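Local coordinates for carbohydrate kinase, FGGY (Rhodospirillum rubrum, PDB 3IFR), which probably phosphorylates D-xylulose at the expense of ATP, as a sugar kinase of the FGGY family, at residues L385-H389 and D479-F485; V334-A338 and K474-Y478; R377-V383 and W416-M420; G299-A303 and F347-K351; K279-L284 and V393-I397. The contacts are given in a common frame with arbitrary orientation. Residue numbers count along the deposited sequence, not the author numbering.

Contact 1: L385-H389 and D479-F485; sequences LAFRH and DRLYRDF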
# COMPACT_ATOMS: atom_id res chain seq x y z
N LEU A 385 1.13 2.98 19.69
CA LEU A 385 -0.22 3.22 20.16
C LEU A 385 -1.22 3.48 19.05
O LEU A 385 -2.38 3.04 19.13
CB LEU A 385 -0.21 4.41 21.08
CG LEU A 385 -0.41 4.19 22.57
CD1 LEU A 385 -0.26 2.73 22.97
CD2 LEU A 385 0.58 5.11 23.26
N ALA A 386 -0.79 4.20 18.03
CA ALA A 386 -1.65 4.46 16.87
C ALA A 386 -1.88 3.16 16.12
O ALA A 386 -2.96 2.94 15.57
CB ALA A 386 -1.06 5.49 15.94
N PHE A 387 -0.85 2.33 16.07
CA PHE A 387 -1.00 1.01 15.46
C PHE A 387 -2.02 0.19 16.26
O PHE A 387 -2.87 -0.47 15.70
CB PHE A 387 0.35 0.29 15.36
CG PHE A 387 1.03 0.47 14.04
CD1 PHE A 387 0.41 0.07 12.89
CD2 PHE A 387 2.29 1.07 13.96
CE1 PHE A 387 1.02 0.23 11.66
CE2 PHE A 387 2.90 1.23 12.73
CZ PHE A 387 2.26 0.80 11.58
N ARG A 388 -1.92 0.24 17.57
CA ARG A 388 -2.88 -0.46 18.42
C ARG A 388 -4.33 -0.05 18.12
O ARG A 388 -5.22 -0.92 18.02
CB ARG A 388 -2.57 -0.22 19.89
CG ARG A 388 -3.64 -0.77 20.85
CD ARG A 388 -3.07 -1.04 22.23
NE ARG A 388 -4.10 -1.17 23.27
CZ ARG A 388 -3.85 -1.42 24.57
NH1 ARG A 388 -2.60 -1.55 24.99
NH2 ARG A 388 -4.84 -1.50 25.44
N HIS A 389 -4.53 1.27 17.97
CA HIS A 389 -5.83 1.85 17.70
C HIS A 389 -6.48 1.27 16.42
O HIS A 389 -7.61 0.74 16.46
CB HIS A 389 -5.75 3.39 17.70
CG HIS A 389 -7.06 4.07 17.45
ND1 HIS A 389 -7.15 5.29 16.82
CD2 HIS A 389 -8.34 3.70 17.71
CE1 HIS A 389 -8.41 5.65 16.72
NE2 HIS A 389 -9.15 4.69 17.25
N ASP A 479 -1.55 -0.17 28.59
CA ASP A 479 -2.98 0.01 28.63
C ASP A 479 -3.37 1.41 29.10
O ASP A 479 -4.23 2.07 28.47
CB ASP A 479 -3.65 -1.03 29.53
CG ASP A 479 -3.94 -2.33 28.79
OD1 ASP A 479 -4.06 -2.31 27.55
OD2 ASP A 479 -4.06 -3.38 29.45
N ARG A 480 -2.77 1.84 30.21
CA ARG A 480 -3.00 3.18 30.74
C ARG A 480 -2.46 4.23 29.78
O ARG A 480 -3.08 5.28 29.59
CB ARG A 480 -2.33 3.37 32.10
CG ARG A 480 -3.04 2.68 33.27
CD ARG A 480 -2.38 2.99 34.65
NE ARG A 480 -1.58 1.87 35.17
CZ ARG A 480 -0.26 1.92 35.37
NH1 ARG A 480 0.39 0.85 35.82
NH2 ARG A 480 0.41 3.04 35.10
N LEU A 481 -1.31 3.96 29.16
CA LEU A 481 -0.79 4.93 28.16
C LEU A 481 -1.80 5.05 27.05
O LEU A 481 -2.15 6.17 26.66
CB LEU A 481 0.57 4.58 27.60
CG LEU A 481 1.25 5.74 26.86
CD1 LEU A 481 1.37 6.92 27.77
CD2 LEU A 481 2.63 5.31 26.36
N TYR A 482 -2.30 3.90 26.60
CA TYR A 482 -3.32 3.87 25.54
C TYR A 482 -4.53 4.69 25.93
O TYR A 482 -5.05 5.49 25.14
CB TYR A 482 -3.75 2.45 25.24
CG TYR A 482 -4.68 2.40 24.08
CD1 TYR A 482 -4.19 2.56 22.79
CD2 TYR A 482 -6.05 2.24 24.25
CE1 TYR A 482 -5.04 2.55 21.69
CE2 TYR A 482 -6.91 2.22 23.15
CZ TYR A 482 -6.40 2.36 21.87
OH TYR A 482 -7.22 2.35 20.74
N ARG A 483 -4.97 4.51 27.17
CA ARG A 483 -6.10 5.27 27.68
C ARG A 483 -5.72 6.77 27.66
O ARG A 483 -6.50 7.61 27.19
CB ARG A 483 -6.49 4.74 29.06
CG ARG A 483 -7.06 5.75 30.06
CD ARG A 483 -7.13 5.16 31.51
NE ARG A 483 -7.07 6.20 32.55
CZ ARG A 483 -5.94 6.74 33.03
NH1 ARG A 483 -4.74 6.34 32.58
NH2 ARG A 483 -5.99 7.68 33.98
N ASP A 484 -4.50 7.10 28.10
CA ASP A 484 -4.06 8.50 28.03
C ASP A 484 -4.03 9.09 26.62
O ASP A 484 -4.51 10.18 26.40
CB ASP A 484 -2.70 8.68 28.68
CG ASP A 484 -2.78 8.62 30.17
OD1 ASP A 484 -3.87 8.28 30.69
OD2 ASP A 484 -1.75 8.93 30.82
N PHE A 485 -3.42 8.38 25.69
CA PHE A 485 -3.29 8.78 24.32
C PHE A 485 -4.68 9.11 23.76
O PHE A 485 -4.90 10.17 23.16
CB PHE A 485 -2.65 7.57 23.64
CG PHE A 485 -2.69 7.58 22.16
CD1 PHE A 485 -1.67 8.16 21.43
CD2 PHE A 485 -3.69 6.89 21.49
CE1 PHE A 485 -1.68 8.12 20.08
CE2 PHE A 485 -3.72 6.85 20.11
CZ PHE A 485 -2.72 7.47 19.39
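Two helices of the C-terminal actin-like (FGGY) domain cross here almost at right angles. The short axes of 385-389 and 479-485 run 82° apart and approach to 10.5 Å. Polar pairing sits at one end of the contact. Arg388 NH2 donates to Asp479 OD1 at 2.4 Å, a very short bond within a salt bridge. Arg388 NH1 adds a weak bond to Asp479 OD1 at 3.0 Å and another weak one to the backbone O of Val423, on helix 414-424. The Arg388 guanidinium also lies flat on the Tyr482 ring, planes 11° apart and centres at 4.5 Å, an off-centre cation-pi stack. Backbone groups are met within the helices: His389 N bonds Leu385 O, and Phe485 N bonds Leu481 O. The other end is apolar. Leu385 fills the space between Leu481, Tyr482 and Phe485, its CD2 being 3.7 Å from Leu481 CG. Leu385 CB stands over the Phe485 ring, 4.0 Å from its centroid and 7° off the normal.

Contact 2: V334-A338 and K474-Y478; sequences VPAGA and KAEVY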
# COMPACT_ATOMS: atom_id res chain seq x y z
N VAL A 334 15.03 3.99 29.57
CA VAL A 334 13.92 4.81 30.03
C VAL A 334 12.72 3.91 30.22
O VAL A 334 12.45 3.04 29.40
CB VAL A 334 13.60 5.92 28.98
CG1 VAL A 334 12.36 6.70 29.37
CG2 VAL A 334 14.79 6.86 28.80
N PRO A 335 11.98 4.09 31.31
CA PRO A 335 10.87 3.18 31.58
C PRO A 335 9.78 3.29 30.54
O PRO A 335 9.58 4.35 30.00
CB PRO A 335 10.30 3.68 32.91
CG PRO A 335 11.28 4.65 33.44
CD PRO A 335 12.11 5.15 32.32
N ALA A 336 9.10 2.19 30.28
CA ALA A 336 7.86 2.18 29.53
C ALA A 336 6.94 3.31 29.99
O ALA A 336 6.72 3.45 31.17
CB ALA A 336 7.15 0.84 29.73
N GLY A 337 6.38 4.08 29.05
CA GLY A 337 5.51 5.19 29.40
C GLY A 337 6.28 6.50 29.51
O GLY A 337 5.69 7.58 29.61
N ALA A 338 7.60 6.40 29.51
CA ALA A 338 8.49 7.58 29.53
C ALA A 338 8.22 8.59 30.64
O ALA A 338 8.43 9.76 30.45
CB ALA A 338 8.47 8.26 28.19
N LYS A 474 4.05 -5.51 31.24
CA LYS A 474 3.95 -4.23 30.59
C LYS A 474 2.57 -3.93 30.09
O LYS A 474 2.30 -2.86 29.67
CB LYS A 474 4.86 -4.25 29.38
CG LYS A 474 6.04 -3.42 29.43
CD LYS A 474 6.81 -3.57 30.65
CE LYS A 474 8.17 -3.11 30.40
NZ LYS A 474 8.83 -2.77 31.61
N ALA A 475 1.66 -4.88 30.12
CA ALA A 475 0.35 -4.64 29.60
C ALA A 475 -0.39 -3.55 30.36
O ALA A 475 -1.15 -2.84 29.79
CB ALA A 475 -0.43 -5.85 29.59
N GLU A 476 -0.12 -3.43 31.63
CA GLU A 476 -0.83 -2.51 32.49
C GLU A 476 -0.39 -1.05 32.33
O GLU A 476 -1.17 -0.20 32.33
CB GLU A 476 -0.71 -2.99 33.92
CG GLU A 476 -1.64 -2.38 34.87
CD GLU A 476 -1.37 -2.82 36.29
OE1 GLU A 476 -2.16 -3.64 36.79
OE2 GLU A 476 -0.37 -2.37 36.90
N VAL A 477 0.88 -0.79 32.18
CA VAL A 477 1.34 0.52 31.80
C VAL A 477 0.96 0.91 30.36
O VAL A 477 0.47 1.96 30.15
CB VAL A 477 2.82 0.67 32.03
CG1 VAL A 477 3.55 -0.43 31.47
CG2 VAL A 477 3.28 1.87 31.44
N TYR A 478 1.14 0.05 29.39
CA TYR A 478 0.76 0.46 28.04
C TYR A 478 -0.76 0.61 27.85
O TYR A 478 -1.20 1.46 27.06
CB TYR A 478 1.41 -0.39 26.96
CG TYR A 478 2.86 -0.03 26.75
CD1 TYR A 478 3.22 1.28 26.51
CD2 TYR A 478 3.86 -0.99 26.78
CE1 TYR A 478 4.55 1.65 26.34
CE2 TYR A 478 5.18 -0.64 26.59
CZ TYR A 478 5.52 0.68 26.38
OH TYR A 478 6.83 1.06 26.17
O HOH W 1 10.43 -0.47 31.39
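Ala336 gives up more surface than any other residue of this small contact, followed by Tyr478 and Val477. It is the second residue of a type II beta turn, Pro335 to Ala338, closed by Ala338 N to Pro335 O at 2.9 Å. Its methyl group points at the first turn of helix 475-496. Ala336 CB lies 3.6 Å from Tyr478 OH and 4.2 Å from Val477 CG1. Tyr478 brings the far part of its ring up to the turn, but its hydroxyl is engaged elsewhere: it hydrogen-bonds Glu381 and Arg377 of helix 372-397. The same Glu381 carboxylate accepts from Gly337 N, so loop and helix share one buried acceptor. Val477 also points at the turn, with CG2 3.8 Å from Ala336 O. Gly337 has a phi of 93°, where a CB would jam against the preceding carbonyl. It would also sit tight against Val477 CG2. At the outer edge one water accepts from Ala336 N at 3.2 Å and from Lys474 NZ at 2.8 Å, bridging the segments. The arrangement is a type II turn with glycine at its third position, packed on the start of the C-terminal helix of the FGGY kinase fold.

Contact 3: R377-V383 and W416-M420; sequences RALLEAV and WMGIM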
# COMPACT_ATOMS: atom_id res chain seq x y z
N ARG A 377 11.45 7.99 23.10
CA ARG A 377 10.63 6.88 23.54
C ARG A 377 9.15 7.18 23.39
O ARG A 377 8.39 6.37 22.85
CB ARG A 377 10.92 6.54 25.00
CG ARG A 377 10.00 5.43 25.50
CD ARG A 377 10.67 4.60 26.54
NE ARG A 377 9.94 3.35 26.69
CZ ARG A 377 10.49 2.14 26.61
NH1 ARG A 377 11.80 2.00 26.37
NH2 ARG A 377 9.72 1.07 26.76
N ALA A 378 8.77 8.36 23.84
CA ALA A 378 7.39 8.78 23.79
C ALA A 378 6.92 8.72 22.35
O ALA A 378 5.81 8.29 22.09
CB ALA A 378 7.24 10.19 24.33
N LEU A 379 7.77 9.13 21.42
CA LEU A 379 7.37 9.07 20.01
C LEU A 379 7.25 7.62 19.57
O LEU A 379 6.30 7.27 18.87
CB LEU A 379 8.34 9.81 19.07
CG LEU A 379 7.86 9.64 17.61
CD1 LEU A 379 6.39 10.05 17.49
CD2 LEU A 379 8.71 10.36 16.53
N LEU A 380 8.23 6.80 19.97
CA LEU A 380 8.20 5.39 19.63
C LEU A 380 6.89 4.76 20.11
O LEU A 380 6.22 4.03 19.38
CB LEU A 380 9.37 4.64 20.24
CG LEU A 380 10.73 4.91 19.60
CD1 LEU A 380 11.76 3.84 19.99
CD2 LEU A 380 10.58 5.01 18.12
N GLU A 381 6.52 5.09 21.35
CA GLU A 381 5.38 4.50 21.99
C GLU A 381 4.11 5.02 21.35
O GLU A 381 3.15 4.26 21.11
CB GLU A 381 5.41 4.82 23.47
CG GLU A 381 6.53 4.09 24.19
CD GLU A 381 6.59 4.41 25.66
OE1 GLU A 381 5.99 5.45 26.04
OE2 GLU A 381 7.20 3.61 26.43
N ALA A 382 4.08 6.33 21.06
CA ALA A 382 2.92 6.91 20.38
C ALA A 382 2.66 6.21 19.02
O ALA A 382 1.52 5.86 18.70
CB ALA A 382 3.05 8.44 20.23
N VAL A 383 3.69 5.98 18.23
CA VAL A 383 3.46 5.34 16.95
C VAL A 383 2.86 3.97 17.17
O VAL A 383 1.89 3.61 16.51
CB VAL A 383 4.73 5.28 16.06
CG1 VAL A 383 4.60 4.23 14.95
CG2 VAL A 383 4.98 6.62 15.49
N TRP A 416 12.13 -0.55 19.31
CA TRP A 416 10.82 -0.13 18.83
C TRP A 416 9.92 -1.35 18.81
O TRP A 416 8.79 -1.29 19.28
CB TRP A 416 10.89 0.51 17.44
CG TRP A 416 9.74 1.44 17.14
CD1 TRP A 416 8.76 1.87 18.02
CD2 TRP A 416 9.47 2.11 15.90
NE1 TRP A 416 7.90 2.71 17.37
CE2 TRP A 416 8.32 2.88 16.08
CE3 TRP A 416 10.10 2.11 14.64
CZ2 TRP A 416 7.78 3.66 15.05
CZ3 TRP A 416 9.58 2.89 13.63
CH2 TRP A 416 8.43 3.65 13.84
N MSE A 417 10.43 -2.45 18.27
CA MSE A 417 9.65 -3.67 18.13
C MSE A 417 9.27 -4.28 19.50
O MSE A 417 8.16 -4.76 19.68
CB MSE A 417 10.38 -4.67 17.24
CG MSE A 417 10.61 -4.17 15.84
SE MSE A 417 8.94 -3.69 14.84
CE MSE A 417 8.80 -1.79 15.38
N GLY A 418 10.19 -4.24 20.46
CA GLY A 418 9.86 -4.63 21.82
C GLY A 418 8.71 -3.77 22.28
O GLY A 418 7.71 -4.26 22.82
N ILE A 419 8.81 -2.47 22.02
CA ILE A 419 7.73 -1.57 22.41
C ILE A 419 6.43 -1.96 21.72
O ILE A 419 5.38 -2.01 22.34
CB ILE A 419 8.10 -0.10 22.12
CG1 ILE A 419 9.12 0.39 23.17
CG2 ILE A 419 6.83 0.82 21.99
CD1 ILE A 419 9.85 1.63 22.72
N MSE A 420 6.50 -2.21 20.41
CA MSE A 420 5.29 -2.57 19.68
C MSE A 420 4.59 -3.79 20.29
O MSE A 420 3.38 -3.78 20.49
CB MSE A 420 5.62 -2.88 18.23
CG MSE A 420 4.39 -3.23 17.38
SE MSE A 420 3.33 -1.60 17.00
CE MSE A 420 1.71 -2.03 18.09
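Leu380, Ile419 and Trp416 form the apolar centre of this buried helix-helix packing in the C-terminal actin-like domain. The axes of segments 377-383 and 416-420, on helices 372-397 and 414-424, cross at -47° and approach to 9.3 Å. Leu380 CD2 sits squarely over the five-membered ring of Trp416, 3.5 Å from its centroid and 6° off the normal, a CH-pi contact. Leu380 CB also touches Ile419 CD1 at 3.9 Å. One turn further along, Val383 CG1 meets the indole edge at Trp416 CZ2, a close 3.2 Å. Leu308 of helix 305-315 touches both Leu380 and Trp416, and so extends this apolar cluster.

Ile419 marks the passage to the polar edge. Its CG2 lies 4.0 Å from Glu381 CG, and its CG1 lies over a face of the Arg377 guanidinium, 3.7 Å from NH2. Arg377 NE and Glu381 OE2 form a salt bridge of 2.8 Å within their own helix. Both side chains also hydrogen-bond Tyr478 OH of helix 475-496, and Glu381 accepts from Gly337 N. One hydrogen bond joins the two helices directly: the indole Trp416 NE1 donates to the backbone Leu380 O at 2.9 Å.

Contact 4: G299-A303 and F347-K351; sequences GCMAA and FLGEK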
# COMPACT_ATOMS: atom_id res chain seq x y z
N GLY A 299 -5.12 0.22 6.27
CA GLY A 299 -5.08 1.57 6.74
C GLY A 299 -3.66 2.06 6.61
O GLY A 299 -2.74 1.30 6.39
N CYS A 300 -3.50 3.35 6.78
CA CYS A 300 -2.25 4.02 6.54
C CYS A 300 -2.11 5.02 7.66
O CYS A 300 -3.10 5.59 8.10
CB CYS A 300 -2.37 4.76 5.21
SG CYS A 300 -0.87 5.61 4.76
N MSE A 301 -0.92 5.21 8.19
CA MSE A 301 -0.73 6.39 9.01
C MSE A 301 0.31 7.33 8.43
O MSE A 301 1.45 6.94 8.12
CB MSE A 301 -0.36 6.05 10.42
CG MSE A 301 -1.49 5.50 11.22
SE MSE A 301 -0.58 4.24 12.39
CE MSE A 301 1.11 5.39 12.61
N ALA A 302 -0.08 8.58 8.33
CA ALA A 302 0.72 9.54 7.62
C ALA A 302 2.14 9.68 8.19
O ALA A 302 3.12 9.70 7.44
CB ALA A 302 0.02 10.84 7.60
N ALA A 303 2.29 9.76 9.51
CA ALA A 303 3.64 10.03 10.01
C ALA A 303 4.14 8.87 10.82
O ALA A 303 3.67 8.65 11.93
CB ALA A 303 3.66 11.30 10.85
N PHE A 347 1.71 14.60 12.74
CA PHE A 347 2.48 15.69 12.16
C PHE A 347 2.02 16.16 10.77
O PHE A 347 2.30 17.31 10.36
CB PHE A 347 3.97 15.32 12.16
CG PHE A 347 4.48 14.93 13.52
CD1 PHE A 347 4.84 15.91 14.45
CD2 PHE A 347 4.59 13.60 13.87
CE1 PHE A 347 5.31 15.57 15.70
CE2 PHE A 347 5.07 13.24 15.12
CZ PHE A 347 5.42 14.22 16.05
N LEU A 348 1.32 15.30 10.04
CA LEU A 348 0.74 15.68 8.75
C LEU A 348 -0.78 15.67 8.85
O LEU A 348 -1.49 15.79 7.86
CB LEU A 348 1.16 14.71 7.65
CG LEU A 348 2.58 14.85 7.11
CD1 LEU A 348 3.50 15.56 8.11
CD2 LEU A 348 3.15 13.50 6.71
N GLY A 349 -1.27 15.55 10.07
CA GLY A 349 -2.64 15.13 10.26
C GLY A 349 -2.62 13.63 10.53
O GLY A 349 -1.54 13.03 10.70
N GLU A 350 -3.81 13.03 10.58
CA GLU A 350 -4.00 11.62 10.84
C GLU A 350 -4.84 11.07 9.68
O GLU A 350 -5.16 11.81 8.77
CB GLU A 350 -4.75 11.44 12.18
CG GLU A 350 -5.52 10.13 12.33
CD GLU A 350 -6.52 10.16 13.48
OE1 GLU A 350 -7.21 11.20 13.65
OE2 GLU A 350 -6.60 9.13 14.21
N LYS A 351 -5.20 9.79 9.73
CA LYS A 351 -5.91 9.13 8.63
C LYS A 351 -6.72 7.93 9.13
O LYS A 351 -6.32 6.78 8.92
CB LYS A 351 -4.90 8.66 7.57
CG LYS A 351 -4.26 9.78 6.76
CD LYS A 351 -3.10 9.26 5.86
CE LYS A 351 -3.59 8.80 4.48
NZ LYS A 351 -3.93 9.94 3.58
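Gly299 opens the segment on strand 298-301, an outermost strand of its sheet. Its backbone is bonded to Ile271 of the neighbouring strand. Cys300 is the first residue to meet the loop 347-351. Its SG lies 4.2 Å from Lys351 CE, and its O is 3.5 Å from Lys351 O, an approach of two acceptors without a bond. A bound phosphate ion, probably from the crystallisation liquor, lies about 5 Å from the Cys300 side chain. Met301, a selenomethionine, points away from the loop and its side chain touches Ala386 and His390 of helix 372-397. The strand then ends. Ala302 points its methyl into the loop: CB is 4.0 Å from Leu348 CB, 3.9 Å from Lys351 CD and 4.1 Å from Gly349 O. Ala303 follows, with CB 3.9 Å from Phe347 CD2, at the edge of the ring. The touching parts, 300-303 and 347-351, run in nearly opposite directions, 172° apart end to end, but are held by packing without direct hydrogen bonds. This is a loop lying along the end of an edge strand, in the sheet of the C-terminal actin-like domain.

Contact 5: K279-L284 and V393-I397; sequences KSDPRL and VLDDI
A three-residue salt-bridge network, Asp281-Arg283-Asp396, spans this contact between a loop and a helix end in the C-terminal actin-like (FGGY) domain. The loop 279-284 is extended up to Asp281, then makes a type I beta turn from Asp281 to Leu284, closed by Leu284 N to Asp281 O at 2.9 Å. The partner 393-397 is the last part of helix 372-397. The nearest CA pairs are Lys279 with Ile397 at 6.9 Å, Arg283 with Val393 at 7.6 Å and Leu284 with Leu394 at 8.2 Å.

Arg283 (chi1 m, chi2 t, chi3 m) folds back on its own turn. Its NE is a very short 2.4 Å from Asp281 OD2, and its NH1 is 2.5 Å from Asp281 OD1. Asp281 is t at chi1. The link from Arg283 NH2 to Asp396 OD2 is long, 3.7 Å. Val393 CG1 lies over one face of the guanidinium and 3.7 Å from Arg283 CD.

Beneath the charges, Leu284 (m, t) points at the helix. Its CD1 reaches Leu394 CD1 at 3.2 Å, Ile397 CD1 at 3.4 Å and Val393 CG1 at 3.6 Å. Ile397 (m, t) also puts CD1 3.5 Å from Asp281 CB. Lys279, nearly all-trans, runs past the helix end. Its CD is 3.5 Å from Ile397 CG2, and its NZ makes a weak 3.5 Å bond to Ile397 O.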
# COMPACT_ATOMS: atom_id res chain seq x y z
N LYS A 279 -16.34 -5.46 5.09
CA LYS A 279 -17.14 -4.58 5.90
C LYS A 279 -16.38 -3.29 5.95
O LYS A 279 -15.34 -3.14 6.65
CB LYS A 279 -17.38 -5.16 7.30
CG LYS A 279 -18.47 -4.48 8.13
CD LYS A 279 -18.74 -5.27 9.42
CE LYS A 279 -19.95 -4.74 10.21
NZ LYS A 279 -19.77 -4.87 11.72
N SER A 280 -16.87 -2.39 5.12
CA SER A 280 -16.30 -1.07 4.98
C SER A 280 -16.26 -0.47 6.36
O SER A 280 -16.90 -0.97 7.28
CB SER A 280 -17.22 -0.25 4.08
OG SER A 280 -18.57 -0.64 4.28
N ASP A 281 -15.51 0.60 6.51
CA ASP A 281 -15.63 1.39 7.71
C ASP A 281 -14.91 2.72 7.52
O ASP A 281 -13.79 2.78 6.98
CB ASP A 281 -15.11 0.62 8.90
CG ASP A 281 -15.31 1.37 10.23
OD1 ASP A 281 -16.26 0.99 10.98
OD2 ASP A 281 -14.52 2.32 10.50
N PRO A 282 -15.58 3.81 7.95
CA PRO A 282 -15.11 5.19 7.87
C PRO A 282 -13.65 5.31 8.21
O PRO A 282 -13.03 6.34 7.98
CB PRO A 282 -15.92 5.89 8.97
CG PRO A 282 -17.20 5.11 9.03
CD PRO A 282 -16.85 3.69 8.69
N ARG A 283 -13.10 4.26 8.78
CA ARG A 283 -11.82 4.39 9.48
C ARG A 283 -10.68 3.73 8.71
O ARG A 283 -9.50 4.06 8.92
CB ARG A 283 -11.98 3.79 10.90
CG ARG A 283 -12.99 4.55 11.77
CD ARG A 283 -13.39 3.83 13.07
NE ARG A 283 -14.51 2.93 12.85
CZ ARG A 283 -15.01 2.09 13.76
NH1 ARG A 283 -16.03 1.31 13.45
NH2 ARG A 283 -14.49 2.01 14.99
N LEU A 284 -11.05 2.84 7.80
CA LEU A 284 -10.15 1.85 7.20
C LEU A 284 -10.64 1.64 5.77
O LEU A 284 -11.86 1.61 5.55
CB LEU A 284 -10.30 0.53 7.94
CG LEU A 284 -9.69 0.52 9.34
CD1 LEU A 284 -10.04 -0.76 10.08
CD2 LEU A 284 -8.17 0.71 9.28
N VAL A 393 -9.74 -1.00 15.99
CA VAL A 393 -10.78 -0.77 15.00
C VAL A 393 -11.03 -2.03 14.19
O VAL A 393 -12.18 -2.39 14.01
CB VAL A 393 -10.55 0.50 14.17
CG1 VAL A 393 -11.55 0.60 13.02
CG2 VAL A 393 -10.68 1.70 15.07
N LEU A 394 -9.97 -2.70 13.72
CA LEU A 394 -10.15 -3.93 12.96
C LEU A 394 -11.04 -4.91 13.73
O LEU A 394 -12.05 -5.44 13.23
CB LEU A 394 -8.80 -4.61 12.70
CG LEU A 394 -7.88 -4.29 11.50
CD1 LEU A 394 -8.64 -3.65 10.32
CD2 LEU A 394 -6.66 -3.46 11.89
N ASP A 395 -10.66 -5.12 14.99
CA ASP A 395 -11.41 -5.92 15.92
C ASP A 395 -12.88 -5.52 15.98
O ASP A 395 -13.77 -6.36 15.86
CB ASP A 395 -10.79 -5.80 17.31
CG ASP A 395 -10.74 -7.12 18.04
OD1 ASP A 395 -11.72 -7.89 17.95
OD2 ASP A 395 -9.70 -7.42 18.67
N ASP A 396 -13.14 -4.23 16.17
CA ASP A 396 -14.49 -3.73 16.24
C ASP A 396 -15.32 -4.09 15.01
O ASP A 396 -16.52 -4.40 15.13
CB ASP A 396 -14.49 -2.22 16.28
CG ASP A 396 -14.33 -1.68 17.65
OD1 ASP A 396 -14.03 -2.48 18.58
OD2 ASP A 396 -14.47 -0.44 17.80
N ILE A 397 -14.70 -4.00 13.84
CA ILE A 397 -15.46 -4.20 12.62
C ILE A 397 -15.71 -5.68 12.39
O ILE A 397 -16.53 -6.06 11.56
CB ILE A 397 -14.79 -3.65 11.35
CG1 ILE A 397 -14.25 -2.25 11.54
CG2 ILE A 397 -15.78 -3.64 10.21
CD1 ILE A 397 -13.20 -1.92 10.42

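How the contacts relate
Helix 372-397 links three contacts: contact 3 uses its earlier part, contact 1 its middle and contact 5 its last turn. Contacts 1 and 2 share helix 475-496. Contact 3 is fully buried; the other four are partly buried. Contacts 1, 2 and 3 form one cluster, with centres 10 to 11 Å apart. Tyr478 OH and Gly337 N of contact 2 both meet Glu381 OE2 of contact 3. Contact 4 touches contact 1 through the selenium of Met301, 3.8 Å from Ala386 CB. A short salt bridge crosses contact 1, and a long one crosses contact 5. A water bridges contact 2, an indole bond joins contact 3, and contact 4 relies on packing.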